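Local coordinates for Lmo0488 protein (Listeria monocytogenes serovar 1/2a, PDB 5TED), which is a LysR-type transcriptional regulator, represented here by its effector-binding domain, that responds to shikimate by activating genes of protocatechuate biosynthesis, at residues E136-D148 / I153-V165. Numbering follows the deposited sequence.
With SKM ((3R,4S,5R)-3,4,5-trihydroxycyclohex-1-ene-1-carboxylic acid), chain D.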
loop_
_atom_site.group_PDB
_atom_site.type_symbol
_atom_site.label_atom_id
_atom_site.label_comp_id
_atom_site.label_asym_id
_atom_site.label_seq_id
_atom_site.Cartn_x
_atom_site.Cartn_y
_atom_site.Cartn_z
ATOM N N GLU A 136 9.162 0.841 -1.638
ATOM C CA GLU A 136 8.400 2.044 -1.946
ATOM C C GLU A 136 7.318 2.340 -0.916
ATOM O O GLU A 136 7.209 3.471 -0.441
ATOM C CB GLU A 136 7.770 1.945 -3.338
ATOM C CG GLU A 136 6.925 3.173 -3.660
ATOM C CD GLU A 136 6.427 3.195 -5.094
ATOM O OE1 GLU A 136 5.229 2.900 -5.309
ATOM O OE2 GLU A 136 7.255 3.483 -6.004
ATOM N N GLU A 137 6.536 1.343 -0.542
ATOM C CA GLU A 137 5.352 1.555 0.274
ATOM C C GLU A 137 5.629 1.256 1.750
ATOM O O GLU A 137 6.498 0.451 2.091
ATOM C CB GLU A 137 4.209 0.706 -0.279
ATOM C CG GLU A 137 2.925 0.844 0.459
ATOM C CD GLU A 137 2.759 -0.225 1.492
ATOM O OE1 GLU A 137 3.565 -1.184 1.469
ATOM O OE2 GLU A 137 1.834 -0.101 2.318
ATOM N N ASP A 138 4.872 1.919 2.635
ATOM C CA ASP A 138 5.261 1.978 4.044
ATOM C C ASP A 138 4.999 0.673 4.769
ATOM O O ASP A 138 5.785 0.287 5.637
ATOM C CB ASP A 138 4.541 3.129 4.740
ATOM C CG ASP A 138 4.652 4.413 3.955
ATOM O OD1 ASP A 138 3.910 4.546 2.964
ATOM O OD2 ASP A 138 5.504 5.253 4.307
ATOM N N THR A 139 3.900 -0.023 4.458
ATOM C CA THR A 139 3.671 -1.255 5.204
ATOM C C THR A 139 4.724 -2.301 4.859
ATOM O O THR A 139 5.135 -3.057 5.743
ATOM C CB THR A 139 2.251 -1.797 4.985
ATOM O OG1 THR A 139 2.149 -2.365 3.686
ATOM C CG2 THR A 139 1.247 -0.662 5.081
ATOM N N ALA A 140 5.210 -2.324 3.605
ATOM C CA ALA A 140 6.313 -3.220 3.253
ATOM C C ALA A 140 7.571 -2.878 4.049
ATOM O O ALA A 140 8.355 -3.767 4.406
ATOM C CB ALA A 140 6.599 -3.153 1.754
ATOM N N MET A 141 7.787 -1.589 4.323
ATOM C CA MET A 141 8.961 -1.170 5.083
ATOM C C MET A 141 8.882 -1.641 6.531
ATOM O O MET A 141 9.797 -2.305 7.030
ATOM C CB MET A 141 9.107 0.352 5.005
ATOM C CG MET A 141 10.278 0.936 5.826
ATOM S SD MET A 141 10.536 2.676 5.386
ATOM C CE MET A 141 11.266 2.617 3.768
ATOM N N VAL A 142 7.809 -1.280 7.246
ATOM C CA VAL A 142 7.741 -1.724 8.635
ATOM C C VAL A 142 7.620 -3.249 8.712
ATOM O O VAL A 142 8.109 -3.878 9.669
ATOM C CB VAL A 142 6.609 -1.005 9.393
ATOM C CG1 VAL A 142 5.238 -1.348 8.830
ATOM C CG2 VAL A 142 6.713 -1.320 10.898
ATOM N N GLY A 143 7.027 -3.876 7.693
ATOM C CA GLY A 143 6.993 -5.332 7.658
ATOM C C GLY A 143 8.384 -5.932 7.745
ATOM O O GLY A 143 8.629 -6.857 8.525
ATOM N N LEU A 144 9.326 -5.385 6.971
ATOM C CA LEU A 144 10.693 -5.902 6.987
ATOM C C LEU A 144 11.429 -5.507 8.265
ATOM O O LEU A 144 12.245 -6.295 8.772
ATOM C CB LEU A 144 11.458 -5.428 5.748
ATOM C CG LEU A 144 10.986 -6.055 4.428
ATOM C CD1 LEU A 144 11.506 -5.238 3.263
ATOM C CD2 LEU A 144 11.469 -7.500 4.327
ATOM N N VAL A 145 11.156 -4.317 8.819
ATOM C CA VAL A 145 11.792 -3.973 10.091
ATOM C C VAL A 145 11.361 -4.955 11.163
ATOM O O VAL A 145 12.161 -5.372 12.009
ATOM C CB VAL A 145 11.474 -2.527 10.525
ATOM C CG1 VAL A 145 12.150 -2.257 11.869
ATOM C CG2 VAL A 145 11.963 -1.535 9.515
ATOM N N SER A 146 10.090 -5.371 11.112
ATOM C CA SER A 146 9.514 -6.246 12.123
ATOM C C SER A 146 10.188 -7.615 12.171
ATOM O O SER A 146 10.149 -8.275 13.219
ATOM C CB SER A 146 8.017 -6.413 11.836
ATOM O OG SER A 146 7.327 -6.906 12.966
ATOM N N VAL A 147 10.810 -8.054 11.079
ATOM C CA VAL A 147 11.596 -9.282 11.087
ATOM C C VAL A 147 13.087 -8.977 11.221
ATOM O O VAL A 147 13.929 -9.828 10.927
ATOM C CB VAL A 147 11.298 -10.164 9.860
ATOM C CG1 VAL A 147 9.829 -10.620 9.867
ATOM C CG2 VAL A 147 11.617 -9.437 8.573
ATOM N N ASP A 148 13.425 -7.757 11.641
ATOM C CA ASP A 148 14.807 -7.339 11.866
ATOM C C ASP A 148 15.663 -7.542 10.621
ATOM O O ASP A 148 16.852 -7.865 10.708
ATOM C CB ASP A 148 15.411 -8.044 13.090
ATOM C CG ASP A 148 16.680 -7.358 13.609
ATOM O OD1 ASP A 148 16.903 -6.178 13.296
ATOM O OD2 ASP A 148 17.448 -8.000 14.346
ATOM N N ILE A 153 14.026 4.830 8.555
ATOM C CA ILE A 153 13.478 6.144 8.877
ATOM C C ILE A 153 12.234 6.332 8.020
ATOM O O ILE A 153 12.282 6.128 6.804
ATOM C CB ILE A 153 14.502 7.262 8.620
ATOM C CG1 ILE A 153 13.887 8.640 8.876
ATOM C CG2 ILE A 153 15.007 7.197 7.186
ATOM C CD1 ILE A 153 14.900 9.783 8.774
ATOM N N MET A 154 11.118 6.701 8.641
ATOM C CA MET A 154 9.845 6.734 7.926
ATOM C C MET A 154 8.882 7.623 8.698
ATOM O O MET A 154 9.154 7.993 9.841
ATOM C CB MET A 154 9.264 5.321 7.749
ATOM C CG MET A 154 8.925 4.618 9.041
ATOM S SD MET A 154 8.557 2.846 8.853
ATOM C CE MET A 154 7.185 2.900 7.694
ATOM N N PRO A 155 7.740 7.972 8.102
ATOM C CA PRO A 155 6.750 8.773 8.834
ATOM C C PRO A 155 6.170 7.989 9.997
ATOM O O PRO A 155 5.924 6.786 9.897
ATOM C CB PRO A 155 5.663 9.069 7.784
ATOM C CG PRO A 155 6.185 8.623 6.489
ATOM C CD PRO A 155 7.274 7.605 6.757
ATOM N N LYS A 156 5.897 8.689 11.095
ATOM C CA LYS A 156 5.181 8.061 12.193
ATOM C C LYS A 156 3.722 7.883 11.778
ATOM O O LYS A 156 3.030 8.862 11.498
ATOM C CB LYS A 156 5.309 8.900 13.458
ATOM C CG LYS A 156 4.797 8.174 14.696
ATOM C CD LYS A 156 4.583 9.130 15.864
ATOM C CE LYS A 156 4.992 8.479 17.172
ATOM N NZ LYS A 156 4.570 9.268 18.365
ATOM N N ILE A 157 3.281 6.632 11.649
ATOM C CA ILE A 157 1.932 6.306 11.211
ATOM C C ILE A 157 1.345 5.296 12.183
ATOM O O ILE A 157 2.065 4.587 12.895
ATOM C CB ILE A 157 1.896 5.770 9.763
ATOM C CG1 ILE A 157 2.785 4.535 9.609
ATOM C CG2 ILE A 157 2.338 6.853 8.786
ATOM C CD1 ILE A 157 2.727 3.924 8.217
ATOM N N SER A 158 0.006 5.245 12.209
ATOM C CA SER A 158 -0.696 4.517 13.264
ATOM C C SER A 158 -0.384 3.025 13.246
ATOM O O SER A 158 -0.475 2.368 14.289
ATOM C CB SER A 158 -2.212 4.751 13.155
ATOM O OG SER A 158 -2.716 4.266 11.924
ATOM N N SER A 159 -0.046 2.469 12.077
ATOM C CA SER A 159 0.189 1.032 11.963
ATOM C C SER A 159 1.462 0.569 12.674
ATOM O O SER A 159 1.585 -0.621 12.980
ATOM C CB SER A 159 0.264 0.647 10.489
ATOM O OG SER A 159 1.330 1.330 9.845
ATOM N N LEU A 160 2.414 1.469 12.935
ATOM C CA LEU A 160 3.683 1.043 13.523
ATOM C C LEU A 160 3.467 0.371 14.878
ATOM O O LEU A 160 4.177 -0.581 15.225
ATOM C CB LEU A 160 4.635 2.249 13.659
ATOM C CG LEU A 160 4.956 3.029 12.370
ATOM C CD1 LEU A 160 5.950 4.202 12.578
ATOM C CD2 LEU A 160 5.432 2.105 11.237
ATOM N N ALA A 161 2.469 0.821 15.637
ATOM C CA ALA A 161 2.220 0.263 16.963
ATOM C C ALA A 161 1.819 -1.209 16.932
ATOM O O ALA A 161 1.845 -1.857 17.984
ATOM C CB ALA A 161 1.138 1.077 17.673
ATOM N N HIS A 162 1.497 -1.768 15.761
ATOM C CA HIS A 162 0.990 -3.131 15.667
ATOM C C HIS A 162 1.994 -4.097 15.051
ATOM O O HIS A 162 1.651 -5.253 14.777
ATOM C CB HIS A 162 -0.327 -3.121 14.898
ATOM C CG HIS A 162 -1.290 -2.111 15.431
ATOM N ND1 HIS A 162 -1.800 -2.176 16.710
ATOM C CD2 HIS A 162 -1.772 -0.967 14.890
ATOM C CE1 HIS A 162 -2.586 -1.134 16.920
ATOM N NE2 HIS A 162 -2.584 -0.384 15.831
ATOM N N TYR A 163 3.233 -3.668 14.870
ATOM C CA TYR A 163 4.321 -4.548 14.482
ATOM C C TYR A 163 5.298 -4.672 15.642
ATOM O O TYR A 163 5.276 -3.881 16.586
ATOM C CB TYR A 163 5.036 -4.028 13.227
ATOM C CG TYR A 163 4.179 -4.062 11.982
ATOM C CD1 TYR A 163 3.202 -3.099 11.769
ATOM C CD2 TYR A 163 4.372 -5.028 11.005
ATOM C CE1 TYR A 163 2.421 -3.105 10.633
ATOM C CE2 TYR A 163 3.585 -5.045 9.844
ATOM C CZ TYR A 163 2.609 -4.076 9.676
ATOM O OH TYR A 163 1.816 -4.049 8.543
ATOM N N ASN A 164 6.148 -5.692 15.573
ATOM C CA ASN A 164 7.119 -5.957 16.639
ATOM C C ASN A 164 8.325 -5.035 16.467
ATOM O O ASN A 164 9.448 -5.467 16.192
ATOM C CB ASN A 164 7.549 -7.415 16.609
ATOM C CG ASN A 164 6.389 -8.360 16.683
ATOM O OD1 ASN A 164 5.454 -8.137 17.438
ATOM N ND2 ASN A 164 6.444 -9.436 15.902
ATOM N N VAL A 165 8.070 -3.732 16.644
ATOM C CA VAL A 165 9.078 -2.700 16.414
ATOM C C VAL A 165 9.016 -1.658 17.523
ATOM O O VAL A 165 7.985 -1.467 18.177
ATOM C CB VAL A 165 8.908 -2.003 15.037
ATOM C CG1 VAL A 165 9.045 -3.002 13.889
ATOM C CG2 VAL A 165 7.554 -1.286 14.961
HETATM O O12 SKM D . 4.322 6.328 1.190
HETATM C C8 SKM D . 5.734 6.286 1.002
HETATM C C6 SKM D . 6.068 6.308 -0.329
HETATM O O7 SKM D . 7.483 6.276 -0.512
HETATM C C5 SKM D . 5.550 7.663 -1.119
HETATM C C4 SKM D . 5.923 8.903 -0.430
HETATM C C1 SKM D . 5.928 10.257 -1.155
HETATM O O2 SKM D . 5.977 10.272 -2.419
HETATM O O3 SKM D . 5.905 11.338 -0.490
HETATM C C10 SKM D . 6.265 8.846 1.135
HETATM C C9 SKM D . 6.433 7.594 1.806
HETATM O O11 SKM D . 5.861 7.691 3.050
HETATM O O HOH W 1 10.871 -8.059 15.977
HETATM O O HOH W 2 8.537 -10.357 13.928
#
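Val142 holds CG1 between its backbone N and carbonyl carbon (chi1 64°), which sets that methyl over the middle of the Tyr163 ring, a CH-pi contact 3.8 Å from CG1 to the ring centroid. The other branch, CG2, reaches Leu160 CD2 at 3.7 Å, so one valine meets both the aromatic and the leucine. Ser146 CB sits at the edge of the Tyr163 ring, near its plane. One turn along from Val142, Ser146 swings OG anti to its own N (chi1 -163°) and takes the N-H of Asn164, with 3.1 Å from N to OG and a bent angle of 142° at the hydrogen. Two waters bridge the same end: both donate to Ser146 O, one also donating to Asn164 O and the other accepting from Asn164 ND2. Val165 CG1 lies against Ser146 CA and against Val145 CG1 (3.8 Å).

Toward the start of the helix the side chains of Met141 and Met154 run past one another in opposing senses, Met141 SD lying 3.8 Å from Met154 CB, while Met154 CE comes up to Asp138 O. Asp138 CB is backed by Ile157 CD1, and its carboxylate faces shikimate, OD1 accepting from O12 at 2.5 Å and OD2 from O11 at 2.8 Å. Pro155 CG also lies near O11, and Glu136 O accepts from O7. The packing of Asp138 against Met154 and Ile157 probably helps position this side of the effector pocket, which Thr43, Ser61, Ser112, Gly113 and Arg177 help complete.

In this LysR substrate-binding domain, helix 138-146 lies between the segment leaving strand 152-155 and strands 104-108 and 130-135: Met141 reaches Phe108 and Val135, Leu144 reaches Ile106 and Val135, and Val145 reaches Ile106; Met154 and Val165 continue onto Val82 of strand 69-84, and His16 of the second subunit meets the Tyr163 ring.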